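Local coordinates for protein methyl-coenzyme M reductase subunit beta (PDB 1E6Y) that forms the beta subunit of methyl-coenzyme M reductase I, the nickel F430 enzyme that releases methane from methyl-coenzyme M using coenzyme B in the last step of methanogenesis, at residues Ala80-Val85 and Thr97-Val102; Tyr214-Ile219 and Arg231-Gly236; Lys253-Asp258 and Gly262-Ser267; Val280-Thr283 and Asn289-Lys292. All coordinates share one frame; numbering follows the deposited sequence.

Interaction 1: Ala80-Val85 and Thr97-Val102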
loop_
_atom_site.group_PDB
_atom_site.type_symbol
_atom_site.label_atom_id
_atom_site.label_comp_id
_atom_site.label_asym_id
_atom_site.label_seq_id
_atom_site.Cartn_x
_atom_site.Cartn_y
_atom_site.Cartn_z
ATOM N N ALA E 80 6.798 19.215 -36.281
ATOM C CA ALA E 80 8.228 19.156 -35.995
ATOM C C ALA E 80 8.482 18.347 -34.722
ATOM O O ALA E 80 9.419 17.548 -34.657
ATOM C CB ALA E 80 8.791 20.564 -35.848
ATOM N N ILE E 81 7.590 18.499 -33.748
ATOM C CA ILE E 81 7.674 17.738 -32.509
ATOM C C ILE E 81 7.467 16.244 -32.766
ATOM O O ILE E 81 8.291 15.426 -32.358
ATOM C CB ILE E 81 6.649 18.260 -31.471
ATOM C CG1 ILE E 81 7.101 19.635 -30.967
ATOM C CG2 ILE E 81 6.515 17.278 -30.302
ATOM C CD1 ILE E 81 6.126 20.307 -30.025
ATOM N N ALA E 82 6.460 15.913 -33.573
ATOM C CA ALA E 82 6.201 14.525 -33.956
ATOM C C ALA E 82 7.411 13.892 -34.646
ATOM O O ALA E 82 7.768 12.747 -34.357
ATOM C CB ALA E 82 4.978 14.451 -34.868
ATOM N N GLU E 83 8.058 14.653 -35.525
ATOM C CA GLU E 83 9.236 14.179 -36.255
ATOM C C GLU E 83 10.362 13.820 -35.298
ATOM O O GLU E 83 10.978 12.759 -35.415
ATOM C CB GLU E 83 9.750 15.256 -37.213
ATOM C CG GLU E 83 8.862 15.560 -38.400
ATOM C CD GLU E 83 9.357 16.763 -39.192
ATOM O OE1 GLU E 83 10.576 16.826 -39.485
ATOM O OE2 GLU E 83 8.534 17.656 -39.500
ATOM N N ASN E 84 10.665 14.748 -34.395
ATOM C CA ASN E 84 11.789 14.587 -33.483
ATOM C C ASN E 84 11.505 13.521 -32.435
ATOM O O ASN E 84 12.401 12.768 -32.051
ATOM C CB ASN E 84 12.113 15.917 -32.801
ATOM C CG ASN E 84 13.491 15.925 -32.182
ATOM O OD1 ASN E 84 14.502 15.954 -32.888
ATOM N ND2 ASN E 84 13.546 15.850 -30.856
ATOM N N VAL E 85 10.249 13.438 -32.004
ATOM C CA VAL E 85 9.819 12.390 -31.084
ATOM C C VAL E 85 10.012 11.007 -31.708
ATOM O O VAL E 85 10.563 10.114 -31.071
ATOM C CB VAL E 85 8.338 12.597 -30.657
ATOM C CG1 VAL E 85 7.775 11.336 -30.003
ATOM C CG2 VAL E 85 8.245 13.765 -29.686
ATOM N N THR E 97 8.339 1.929 -35.447
ATOM C CA THR E 97 7.970 3.134 -34.709
ATOM C C THR E 97 6.974 3.958 -35.520
ATOM O O THR E 97 7.111 4.097 -36.739
ATOM C CB THR E 97 9.197 4.014 -34.409
ATOM O OG1 THR E 97 10.195 3.233 -33.744
ATOM C CG2 THR E 97 8.811 5.191 -33.526
ATOM N N ASN E 98 5.953 4.469 -34.842
ATOM C CA ASN E 98 4.931 5.270 -35.498
ATOM C C ASN E 98 4.488 6.412 -34.594
ATOM O O ASN E 98 4.016 6.185 -33.481
ATOM C CB ASN E 98 3.733 4.390 -35.865
ATOM C CG ASN E 98 2.742 5.098 -36.768
ATOM O OD1 ASN E 98 3.128 5.805 -37.699
ATOM N ND2 ASN E 98 1.454 4.915 -36.491
ATOM N N VAL E 99 4.736 7.639 -35.042
ATOM C CA VAL E 99 4.313 8.824 -34.307
ATOM C C VAL E 99 3.437 9.702 -35.198
ATOM O O VAL E 99 3.894 10.235 -36.213
ATOM C CB VAL E 99 5.525 9.642 -33.804
ATOM C CG1 VAL E 99 5.051 10.830 -32.973
ATOM C CG2 VAL E 99 6.445 8.755 -32.980
ATOM N N ILE E 100 2.169 9.821 -34.817
ATOM C CA ILE E 100 1.166 10.499 -35.631
ATOM C C ILE E 100 0.588 11.696 -34.887
ATOM O O ILE E 100 0.271 11.613 -33.699
ATOM C CB ILE E 100 0.006 9.535 -36.003
ATOM C CG1 ILE E 100 0.547 8.343 -36.795
ATOM C CG2 ILE E 100 -1.046 10.261 -36.826
ATOM C CD1 ILE E 100 -0.486 7.264 -37.042
ATOM N N LYS E 101 0.475 12.813 -35.598
ATOM C CA LYS E 101 -0.223 13.991 -35.101
ATOM C C LYS E 101 -1.733 13.800 -35.256
ATOM O O LYS E 101 -2.213 13.433 -36.329
ATOM C CB LYS E 101 0.235 15.227 -35.881
ATOM C CG LYS E 101 -0.377 16.528 -35.403
ATOM C CD LYS E 101 -0.052 17.675 -36.346
ATOM C CE LYS E 101 -0.799 17.544 -37.663
ATOM N NZ LYS E 101 -0.587 18.743 -38.516
ATOM N N VAL E 102 -2.468 14.010 -34.168
ATOM C CA VAL E 102 -3.923 13.869 -34.170
ATOM C C VAL E 102 -4.595 15.127 -33.603
ATOM O O VAL E 102 -3.967 15.890 -32.861
ATOM C CB VAL E 102 -4.372 12.569 -33.387
ATOM C CG1 VAL E 102 -3.179 11.912 -32.701
ATOM C CG2 VAL E 102 -5.462 12.874 -32.363
#
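Val99 reaches from its strand to the helix with one methyl: Val99 CG1 lies 4.1 Å from Ala82 CB and equally far from Val85 CG1. The same methyl rests against the helix backbone, with Val99 CG1 3.6 Å from Ala82 O. It gets there because CG1 is anti to the backbone N (chi1 -177°), while Val99 CG2, turned beside that N, comes 4.2 Å from Val85 CG1. Val85 holds the matching conformation, its own CG1 anti to N at 165°, and the two valines cross at about a right angle. Ala82 and Val85 stand about one helical turn apart, so their side chains face the strand together. This is helix-on-sheet packing in the N-terminal domain: helix 78-89 lies over the antiparallel sheet in which 98-102 is an edge strand within this chain, and Ala82 and Val85 continue onto Leu108 and Ile110 of the adjoining strand 107-111. Alanine suits the close approach, where Ala82 CA is 6.0 Å from Val99 CA; on the strand, valine's branch at CB puts two methyls near the helix on a short, stiff side chain. The Lys101 end leaves this apolar patch, but its ammonium pairs with Asp79, early in the same helix.

Interaction 2: Tyr214-Ile219 and Arg231-Gly236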
loop_
_atom_site.group_PDB
_atom_site.type_symbol
_atom_site.label_atom_id
_atom_site.label_comp_id
_atom_site.label_asym_id
_atom_site.label_seq_id
_atom_site.Cartn_x
_atom_site.Cartn_y
_atom_site.Cartn_z
ATOM N N TYR E 214 -9.226 -8.575 -24.766
ATOM C CA TYR E 214 -8.402 -8.133 -23.643
ATOM C C TYR E 214 -8.624 -9.012 -22.413
ATOM O O TYR E 214 -7.666 -9.461 -21.784
ATOM C CB TYR E 214 -8.712 -6.675 -23.288
ATOM C CG TYR E 214 -8.152 -5.651 -24.258
ATOM C CD1 TYR E 214 -8.893 -4.520 -24.599
ATOM C CD2 TYR E 214 -6.850 -5.764 -24.757
ATOM C CE1 TYR E 214 -8.353 -3.520 -25.404
ATOM C CE2 TYR E 214 -6.303 -4.769 -25.567
ATOM C CZ TYR E 214 -7.061 -3.651 -25.883
ATOM O OH TYR E 214 -6.530 -2.655 -26.668
ATOM N N GLU E 215 -9.890 -9.264 -22.088
ATOM C CA GLU E 215 -10.245 -10.055 -20.912
ATOM C C GLU E 215 -9.703 -11.474 -20.987
ATOM O O GLU E 215 -9.079 -11.951 -20.039
ATOM C CB GLU E 215 -11.764 -10.094 -20.735
ATOM C CG GLU E 215 -12.333 -8.874 -20.023
ATOM C CD GLU E 215 -11.940 -8.823 -18.557
ATOM O OE1 GLU E 215 -10.870 -8.263 -18.241
ATOM O OE2 GLU E 215 -12.707 -9.337 -17.720
ATOM N N GLN E 216 -9.906 -12.134 -22.121
ATOM C CA GLN E 216 -9.433 -13.505 -22.279
ATOM C C GLN E 216 -7.918 -13.594 -22.402
ATOM O O GLN E 216 -7.316 -14.557 -21.932
ATOM C CB GLN E 216 -10.105 -14.179 -23.480
ATOM C CG GLN E 216 -11.607 -14.419 -23.293
ATOM C CD GLN E 216 -11.950 -15.115 -21.982
ATOM O OE1 GLN E 216 -11.181 -15.938 -21.478
ATOM N NE2 GLN E 216 -13.111 -14.788 -21.427
ATOM N N SER E 217 -7.293 -12.555 -22.950
ATOM C CA SER E 217 -5.835 -12.455 -22.922
ATOM C C SER E 217 -5.345 -12.360 -21.480
ATOM O O SER E 217 -4.340 -12.973 -21.116
ATOM C CB SER E 217 -5.363 -11.236 -23.715
ATOM O OG SER E 217 -5.609 -11.408 -25.099
ATOM N N GLY E 218 -6.123 -11.672 -20.647
ATOM C CA GLY E 218 -5.853 -11.630 -19.221
ATOM C C GLY E 218 -6.032 -12.982 -18.551
ATOM O O GLY E 218 -5.132 -13.445 -17.853
ATOM N N ILE E 219 -7.168 -13.636 -18.794
ATOM C CA ILE E 219 -7.429 -14.963 -18.230
ATOM C C ILE E 219 -6.327 -15.953 -18.618
ATOM O O ILE E 219 -5.854 -16.718 -17.780
ATOM C CB ILE E 219 -8.801 -15.521 -18.694
ATOM C CG1 ILE E 219 -9.925 -14.553 -18.306
ATOM C CG2 ILE E 219 -9.050 -16.894 -18.075
ATOM C CD1 ILE E 219 -10.012 -14.256 -16.815
ATOM N N ARG E 231 -10.225 -24.878 -23.641
ATOM C CA ARG E 231 -11.456 -25.015 -24.433
ATOM C C ARG E 231 -12.586 -24.196 -23.810
ATOM O O ARG E 231 -13.325 -23.496 -24.482
ATOM C CB ARG E 231 -11.867 -26.490 -24.524
ATOM C CG ARG E 231 -13.228 -26.716 -25.190
ATOM C CD ARG E 231 -13.638 -28.199 -25.182
ATOM N NE ARG E 231 -14.829 -28.321 -26.034
ATOM C CZ ARG E 231 -16.081 -28.532 -25.635
ATOM N NH1 ARG E 231 -17.042 -28.572 -26.559
ATOM N NH2 ARG E 231 -16.404 -28.707 -24.358
ATOM N N HIS E 232 -12.688 -24.270 -22.484
ATOM C CA HIS E 232 -13.726 -23.554 -21.740
ATOM C C HIS E 232 -13.734 -22.051 -22.034
ATOM O O HIS E 232 -14.776 -21.484 -22.376
ATOM C CB HIS E 232 -13.537 -23.786 -20.238
ATOM C CG HIS E 232 -14.676 -23.291 -19.404
ATOM N ND1 HIS E 232 -14.715 -22.018 -18.874
ATOM C CD2 HIS E 232 -15.811 -23.904 -18.991
ATOM C CE1 HIS E 232 -15.823 -21.870 -18.170
ATOM N NE2 HIS E 232 -16.505 -23.000 -18.223
ATOM N N GLN E 233 -12.566 -21.419 -21.955
ATOM C CA GLN E 233 -12.471 -19.977 -22.168
ATOM C C GLN E 233 -12.609 -19.586 -23.638
ATOM O O GLN E 233 -13.205 -18.559 -23.960
ATOM C CB GLN E 233 -11.150 -19.445 -21.601
ATOM C CG GLN E 233 -11.041 -19.569 -20.083
ATOM C CD GLN E 233 -12.243 -18.985 -19.362
ATOM O OE1 GLN E 233 -13.026 -19.712 -18.752
ATOM N NE2 GLN E 233 -12.408 -17.669 -19.446
ATOM N N LEU E 234 -12.120 -20.445 -24.527
ATOM C CA LEU E 234 -12.142 -20.156 -25.957
ATOM C C LEU E 234 -13.530 -20.304 -26.575
ATOM O O LEU E 234 -13.864 -19.593 -27.520
ATOM C CB LEU E 234 -11.135 -21.041 -26.695
ATOM C CG LEU E 234 -9.668 -20.693 -26.424
ATOM C CD1 LEU E 234 -8.762 -21.624 -27.206
ATOM C CD2 LEU E 234 -9.404 -19.247 -26.806
ATOM N N LEU E 235 -14.350 -21.195 -26.022
ATOM C CA LEU E 235 -15.762 -21.249 -26.393
ATOM C C LEU E 235 -16.467 -19.951 -25.990
ATOM O O LEU E 235 -17.239 -19.390 -26.766
ATOM C CB LEU E 235 -16.447 -22.448 -25.730
ATOM C CG LEU E 235 -16.159 -23.818 -26.355
ATOM C CD1 LEU E 235 -16.669 -24.911 -25.435
ATOM C CD2 LEU E 235 -16.814 -23.919 -27.725
ATOM N N GLY E 236 -16.121 -19.435 -24.813
ATOM C CA GLY E 236 -16.631 -18.143 -24.384
ATOM C C GLY E 236 -16.192 -17.005 -25.290
ATOM O O GLY E 236 -17.021 -16.219 -25.755
#
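Gln216 and Gln233 face each other between 204-221 and 228-241, two helices consecutive in the chain, packed side chain to side chain in the C-terminal domain and joined here by amides. Gln233 can be followed outward. Gln233 CB lies 3.5 Å from Gln216 OE1. Next, Gln233 CG passes 3.9 Å from Ile219 CG2, and because the chain bends at chi2 (-51°) the amide folds back beside its own helix instead of reaching straight out. Gln233 CD lies 3.9 Å from Gln216 OE1 and packs near Ile219 CG2. OE1 accepts from His232 ND1 of the same helix, and this bond lies in the imidazole plane. Gln233 NE2 donates to Gln216 OE1 at 2.9 Å with an N-H...O angle of 154°, the two amide planes being turned 41° apart. Both Gln216 NE2 and Gln233 NE2 also donate to the carbonyl oxygen of Arg383, so a loop backbone is tied to the two helices. Glutamine suits this buried place because it is neutral yet offers a donor and an acceptor on one flat group. A leucine in place of Gln233 would probably leave Gln216 OE1 and His232 ND1 without these mates, and the Arg383 carbonyl with one donor fewer. Ile219 supplies the apolar wall: Ile219 CG2, anti to the backbone N, sits 3.7 Å from Gln233 NE2.

Interaction 3: Lys253-Asp258 and Gly262-Ser267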
loop_
_atom_site.group_PDB
_atom_site.type_symbol
_atom_site.label_atom_id
_atom_site.label_comp_id
_atom_site.label_asym_id
_atom_site.label_seq_id
_atom_site.Cartn_x
_atom_site.Cartn_y
_atom_site.Cartn_z
ATOM N N LYS E 253 -31.222 -9.793 -32.592
ATOM C CA LYS E 253 -32.130 -9.350 -33.643
ATOM C C LYS E 253 -33.570 -9.808 -33.414
ATOM O O LYS E 253 -34.505 -9.026 -33.578
ATOM C CB LYS E 253 -31.640 -9.830 -35.010
ATOM C CG LYS E 253 -32.423 -9.252 -36.175
ATOM C CD LYS E 253 -31.837 -9.701 -37.498
ATOM C CE LYS E 253 -32.811 -9.478 -38.643
ATOM N NZ LYS E 253 -33.111 -8.033 -38.825
ATOM N N GLU E 254 -33.748 -11.052 -32.973
ATOM C CA GLU E 254 -35.091 -11.583 -32.768
ATOM C C GLU E 254 -35.740 -11.097 -31.473
ATOM O O GLU E 254 -36.935 -11.300 -31.258
ATOM C CB GLU E 254 -35.080 -13.114 -32.813
ATOM C CG GLU E 254 -34.425 -13.801 -31.621
ATOM C CD GLU E 254 -34.300 -15.306 -31.815
ATOM O OE1 GLU E 254 -33.906 -15.998 -30.856
ATOM O OE2 GLU E 254 -34.573 -15.801 -32.931
ATOM N N ASN E 255 -34.950 -10.437 -30.627
ATOM C CA ASN E 255 -35.460 -9.848 -29.390
ATOM C C ASN E 255 -35.376 -8.322 -29.408
ATOM O O ASN E 255 -35.694 -7.665 -28.419
ATOM C CB ASN E 255 -34.675 -10.383 -28.189
ATOM C CG ASN E 255 -35.047 -11.809 -27.834
ATOM O OD1 ASN E 255 -36.075 -12.054 -27.205
ATOM N ND2 ASN E 255 -34.187 -12.755 -28.197
ATOM N N GLY E 256 -34.969 -7.764 -30.544
ATOM C CA GLY E 256 -34.667 -6.345 -30.606
ATOM C C GLY E 256 -35.873 -5.421 -30.604
ATOM O O GLY E 256 -35.813 -4.327 -30.045
ATOM N N LYS E 257 -36.956 -5.845 -31.247
ATOM C CA LYS E 257 -38.126 -4.990 -31.420
ATOM C C LYS E 257 -38.928 -4.836 -30.132
ATOM O O LYS E 257 -39.240 -3.719 -29.716
ATOM C CB LYS E 257 -39.025 -5.547 -32.526
ATOM C CG LYS E 257 -40.225 -4.674 -32.853
ATOM C CD LYS E 257 -41.131 -5.355 -33.865
ATOM C CE LYS E 257 -42.465 -4.634 -33.993
ATOM N NZ LYS E 257 -42.293 -3.198 -34.346
ATOM N N ASP E 258 -39.242 -5.962 -29.496
ATOM C CA ASP E 258 -40.144 -5.980 -28.348
ATOM C C ASP E 258 -39.578 -6.790 -27.184
ATOM O O ASP E 258 -40.250 -6.981 -26.170
ATOM C CB ASP E 258 -41.500 -6.573 -28.754
ATOM C CG ASP E 258 -42.215 -5.743 -29.803
ATOM O OD1 ASP E 258 -42.529 -6.287 -30.883
ATOM O OD2 ASP E 258 -42.473 -4.548 -29.551
ATOM N N GLY E 262 -36.145 -11.345 -20.216
ATOM C CA GLY E 262 -36.893 -12.590 -20.145
ATOM C C GLY E 262 -37.039 -13.333 -21.461
ATOM O O GLY E 262 -36.908 -14.556 -21.497
ATOM N N THR E 263 -37.315 -12.611 -22.544
ATOM C CA THR E 263 -37.503 -13.251 -23.847
ATOM C C THR E 263 -36.179 -13.712 -24.459
ATOM O O THR E 263 -36.149 -14.678 -25.224
ATOM C CB THR E 263 -38.229 -12.325 -24.851
ATOM O OG1 THR E 263 -37.463 -11.131 -25.055
ATOM C CG2 THR E 263 -39.615 -11.959 -24.331
ATOM N N VAL E 264 -35.083 -13.060 -24.079
ATOM C CA VAL E 264 -33.752 -13.503 -24.488
ATOM C C VAL E 264 -33.460 -14.882 -23.896
ATOM O O VAL E 264 -32.869 -15.736 -24.555
ATOM C CB VAL E 264 -32.659 -12.495 -24.039
ATOM C CG1 VAL E 264 -31.268 -13.073 -24.281
ATOM C CG2 VAL E 264 -32.816 -11.190 -24.799
ATOM N N ILE E 265 -33.956 -15.120 -22.686
ATOM C CA ILE E 265 -33.820 -16.421 -22.042
ATOM C C ILE E 265 -34.556 -17.508 -22.827
ATOM O O ILE E 265 -34.021 -18.596 -23.033
ATOM C CB ILE E 265 -34.325 -16.364 -20.577
ATOM C CG1 ILE E 265 -33.292 -15.629 -19.720
ATOM C CG2 ILE E 265 -34.547 -17.769 -20.019
ATOM C CD1 ILE E 265 -33.836 -15.054 -18.451
ATOM N N GLU E 266 -35.727 -17.171 -23.361
ATOM C CA GLU E 266 -36.480 -18.098 -24.202
ATOM C C GLU E 266 -35.681 -18.474 -25.452
ATOM O O GLU E 266 -35.564 -19.652 -25.791
ATOM C CB GLU E 266 -37.817 -17.476 -24.608
ATOM C CG GLU E 266 -38.791 -18.452 -25.250
ATOM C CD GLU E 266 -40.048 -17.775 -25.774
ATOM O OE1 GLU E 266 -40.352 -16.639 -25.342
ATOM O OE2 GLU E 266 -40.729 -18.373 -26.635
ATOM N N SER E 267 -35.064 -17.471 -26.076
ATOM C CA SER E 267 -34.193 -17.677 -27.230
ATOM C C SER E 267 -33.013 -18.581 -26.895
ATOM O O SER E 267 -32.681 -19.486 -27.662
ATOM C CB SER E 267 -33.663 -16.335 -27.738
ATOM O OG SER E 267 -34.704 -15.547 -28.275
#
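Ser267 OG is gripped from two sides: it donates to Glu254 OE1 at 2.7 Å and accepts from Asn255 ND2 at 2.8 Å. The latter bond runs close to the amide plane of Asn255 with an N-H...O angle of 157°, whereas the carboxylate oxygen is met on its anti side, 32° out of plane. The other end of the same amide is used too, for Thr263 OG1 donates to Asn255 OD1 at 2.7 Å. Asn255 ND2 also bonds Ile251 O, and together these bonds fix which end is oxygen and which is nitrogen; asparagine suits the place because a single short, flat group answers two hydroxyls a helical turn apart. Replacing Asn255 by an alanine is likely to leave the Thr263 hydroxyl without this acceptor and Ser267 OG without its amide donor. Glu254 reaches Ser267 by placing CG between its backbone N and carbonyl carbon (chi1 71°) and then running extended; its carboxylate also forms salt bridges with Arg270 and Arg271, which probably keep it ionised. Beyond the polar atoms, Val264 CG2 lies 3.8 Å from Asn255 CG, and Val264 continues onto Ala309, Ala310 and Val313 of helix 296-318. Glu254 and Asn255, late in helix 247-255, thus bond to the first turns of helix 261-274: two successive helices of the C-terminal domain joined by a short connection, their side chains bonded across it.

Interaction 4: Val280-Thr283 and Asn289-Lys292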
loop_
_atom_site.group_PDB
_atom_site.type_symbol
_atom_site.label_atom_id
_atom_site.label_comp_id
_atom_site.label_asym_id
_atom_site.label_seq_id
_atom_site.Cartn_x
_atom_site.Cartn_y
_atom_site.Cartn_z
ATOM N N VAL E 280 -33.674 -32.472 -21.139
ATOM C CA VAL E 280 -34.413 -32.739 -19.909
ATOM C C VAL E 280 -33.763 -33.920 -19.195
ATOM O O VAL E 280 -33.450 -34.936 -19.820
ATOM C CB VAL E 280 -35.902 -33.064 -20.190
ATOM C CG1 VAL E 280 -36.613 -33.456 -18.895
ATOM C CG2 VAL E 280 -36.588 -31.863 -20.815
ATOM N N ASP E 281 -33.424 -33.710 -17.926
ATOM C CA ASP E 281 -32.806 -34.737 -17.092
ATOM C C ASP E 281 -33.881 -35.483 -16.305
ATOM O O ASP E 281 -33.926 -36.714 -16.303
ATOM C CB ASP E 281 -31.804 -34.087 -16.128
ATOM C CG ASP E 281 -31.030 -35.100 -15.298
ATOM O OD1 ASP E 281 -30.661 -34.766 -14.151
ATOM O OD2 ASP E 281 -30.755 -36.212 -15.796
ATOM N N LYS E 282 -34.766 -34.721 -15.673
ATOM C CA LYS E 282 -35.850 -35.285 -14.878
ATOM C C LYS E 282 -36.997 -34.282 -14.813
ATOM O O LYS E 282 -36.785 -33.071 -14.919
ATOM C CB LYS E 282 -35.351 -35.609 -13.464
ATOM C CG LYS E 282 -36.307 -36.467 -12.647
ATOM C CD LYS E 282 -35.734 -36.828 -11.277
ATOM C CE LYS E 282 -36.012 -35.742 -10.246
ATOM N NZ LYS E 282 -35.294 -34.481 -10.574
ATOM N N THR E 283 -38.220 -34.795 -14.727
ATOM C CA THR E 283 -39.388 -33.946 -14.541
ATOM C C THR E 283 -39.921 -34.089 -13.123
ATOM O O THR E 283 -40.078 -35.198 -12.610
ATOM C CB THR E 283 -40.505 -34.292 -15.548
ATOM O OG1 THR E 283 -40.007 -34.130 -16.881
ATOM C CG2 THR E 283 -41.700 -33.371 -15.363
ATOM N N ASN E 289 -39.382 -29.154 -15.621
ATOM C CA ASN E 289 -38.288 -29.938 -16.186
ATOM C C ASN E 289 -36.929 -29.459 -15.686
ATOM O O ASN E 289 -36.538 -28.311 -15.914
ATOM C CB ASN E 289 -38.315 -29.864 -17.715
ATOM C CG ASN E 289 -39.574 -30.459 -18.304
ATOM O OD1 ASN E 289 -39.909 -31.613 -18.039
ATOM N ND2 ASN E 289 -40.297 -29.666 -19.084
ATOM N N PHE E 290 -36.226 -30.344 -14.985
ATOM C CA PHE E 290 -34.834 -30.114 -14.622
ATOM C C PHE E 290 -33.967 -30.531 -15.802
ATOM O O PHE E 290 -34.003 -31.688 -16.225
ATOM C CB PHE E 290 -34.454 -30.943 -13.392
ATOM C CG PHE E 290 -35.113 -30.487 -12.116
ATOM C CD1 PHE E 290 -36.004 -31.319 -11.442
ATOM C CD2 PHE E 290 -34.798 -29.252 -11.557
ATOM C CE1 PHE E 290 -36.569 -30.929 -10.229
ATOM C CE2 PHE E 290 -35.358 -28.852 -10.341
ATOM C CZ PHE E 290 -36.245 -29.692 -9.678
ATOM N N TYR E 291 -33.223 -29.581 -16.359
ATOM C CA TYR E 291 -32.355 -29.865 -17.497
ATOM C C TYR E 291 -30.973 -30.321 -17.053
ATOM O O TYR E 291 -30.603 -30.167 -15.889
ATOM C CB TYR E 291 -32.233 -28.631 -18.395
ATOM C CG TYR E 291 -33.466 -28.365 -19.226
ATOM C CD1 TYR E 291 -34.598 -27.783 -18.661
ATOM C CD2 TYR E 291 -33.533 -28.782 -20.555
ATOM C CE1 TYR E 291 -35.771 -27.633 -19.393
ATOM C CE2 TYR E 291 -34.699 -28.639 -21.296
ATOM C CZ TYR E 291 -35.815 -28.067 -20.709
ATOM O OH TYR E 291 -36.979 -27.958 -21.429
ATOM N N LYS E 292 -30.264 -30.982 -17.964
ATOM C CA LYS E 292 -28.848 -31.285 -17.783
ATOM C C LYS E 292 -28.070 -30.746 -18.981
ATOM O O LYS E 292 -28.603 -30.668 -20.090
ATOM C CB LYS E 292 -28.624 -32.796 -17.663
ATOM C CG LYS E 292 -29.027 -33.587 -18.896
ATOM C CD LYS E 292 -28.795 -35.075 -18.702
ATOM C CE LYS E 292 -29.403 -35.881 -19.842
ATOM N NZ LYS E 292 -29.106 -37.337 -19.705
HETATM O O HOH W 1 -30.972 -38.264 -17.781
#
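The Phe290 ring has the amine of Lys282 obliquely beside it, with Lys282 NZ 3.4 Å from Phe290 CD1, and meets Tyr288 edge-to-face. Bends at chi3 and chi4 bring the lysine end back towards the ring. At the Tyr291 ring, the valine methyl Val280 CG2 lies 3.8 Å from Tyr291 CE2, giving the phenol an apolar neighbour, while Tyr2 of the gamma subunit packs against it as well. The Asn289 amide and Thr283 lie side by side, and Thr283 OG1 donates to Asn289 OD1 at 2.8 Å, nearly along the C=O axis. The extended Lys292 chain crosses Asp281 at about a right angle, Lys292 CD 3.7 Å from Asp281 OD2. Asp281 OD2 and Lys292 NZ are 4.4 Å apart, too far for a salt bridge, and one water joins them by accepting from NZ and donating to OD2. Charged residues suit the neighbouring positions because both find mates on the gamma subunit: Asp281 OD1 in a salt bridge with Arg234, Lys282 NZ in one with Glu230. In the backbone, Phe290 O accepts from both Asp281 N (2.7 Å) and Lys282 N (3.2 Å), and Phe290 N returns a bond to Lys282 O at 2.8 Å. The extra residue in strand 278-283, with Asp281 in a helix-like conformation (phi/psi -94°/-48°), makes this a classic beta bulge in an antiparallel hairpin that docks onto the gamma subunit.

How the interactions relate
Interaction 2 is wholly buried and nearest the centre of the chain, and interaction 3 is largely buried; interactions 1 and 4 are only partly buried. Interaction 1 stands apart in the N-terminal domain, its centre about 48 Å from that of interaction 3 and on the opposite side of the chain's centre; its side-chain contacts across the two segments are apolar. The other three share the C-terminal domain. Interactions 2 and 3 each join successive helices through side-chain hydrogen bonds: amide to amide in interaction 2, an amide and a carboxylate to hydroxyls in interaction 3. Helix 261-274 is followed in the chain by strand 278-283 of interaction 4, where backbone bonds dominate and Asp281 and Lys282 pair with the gamma subunit.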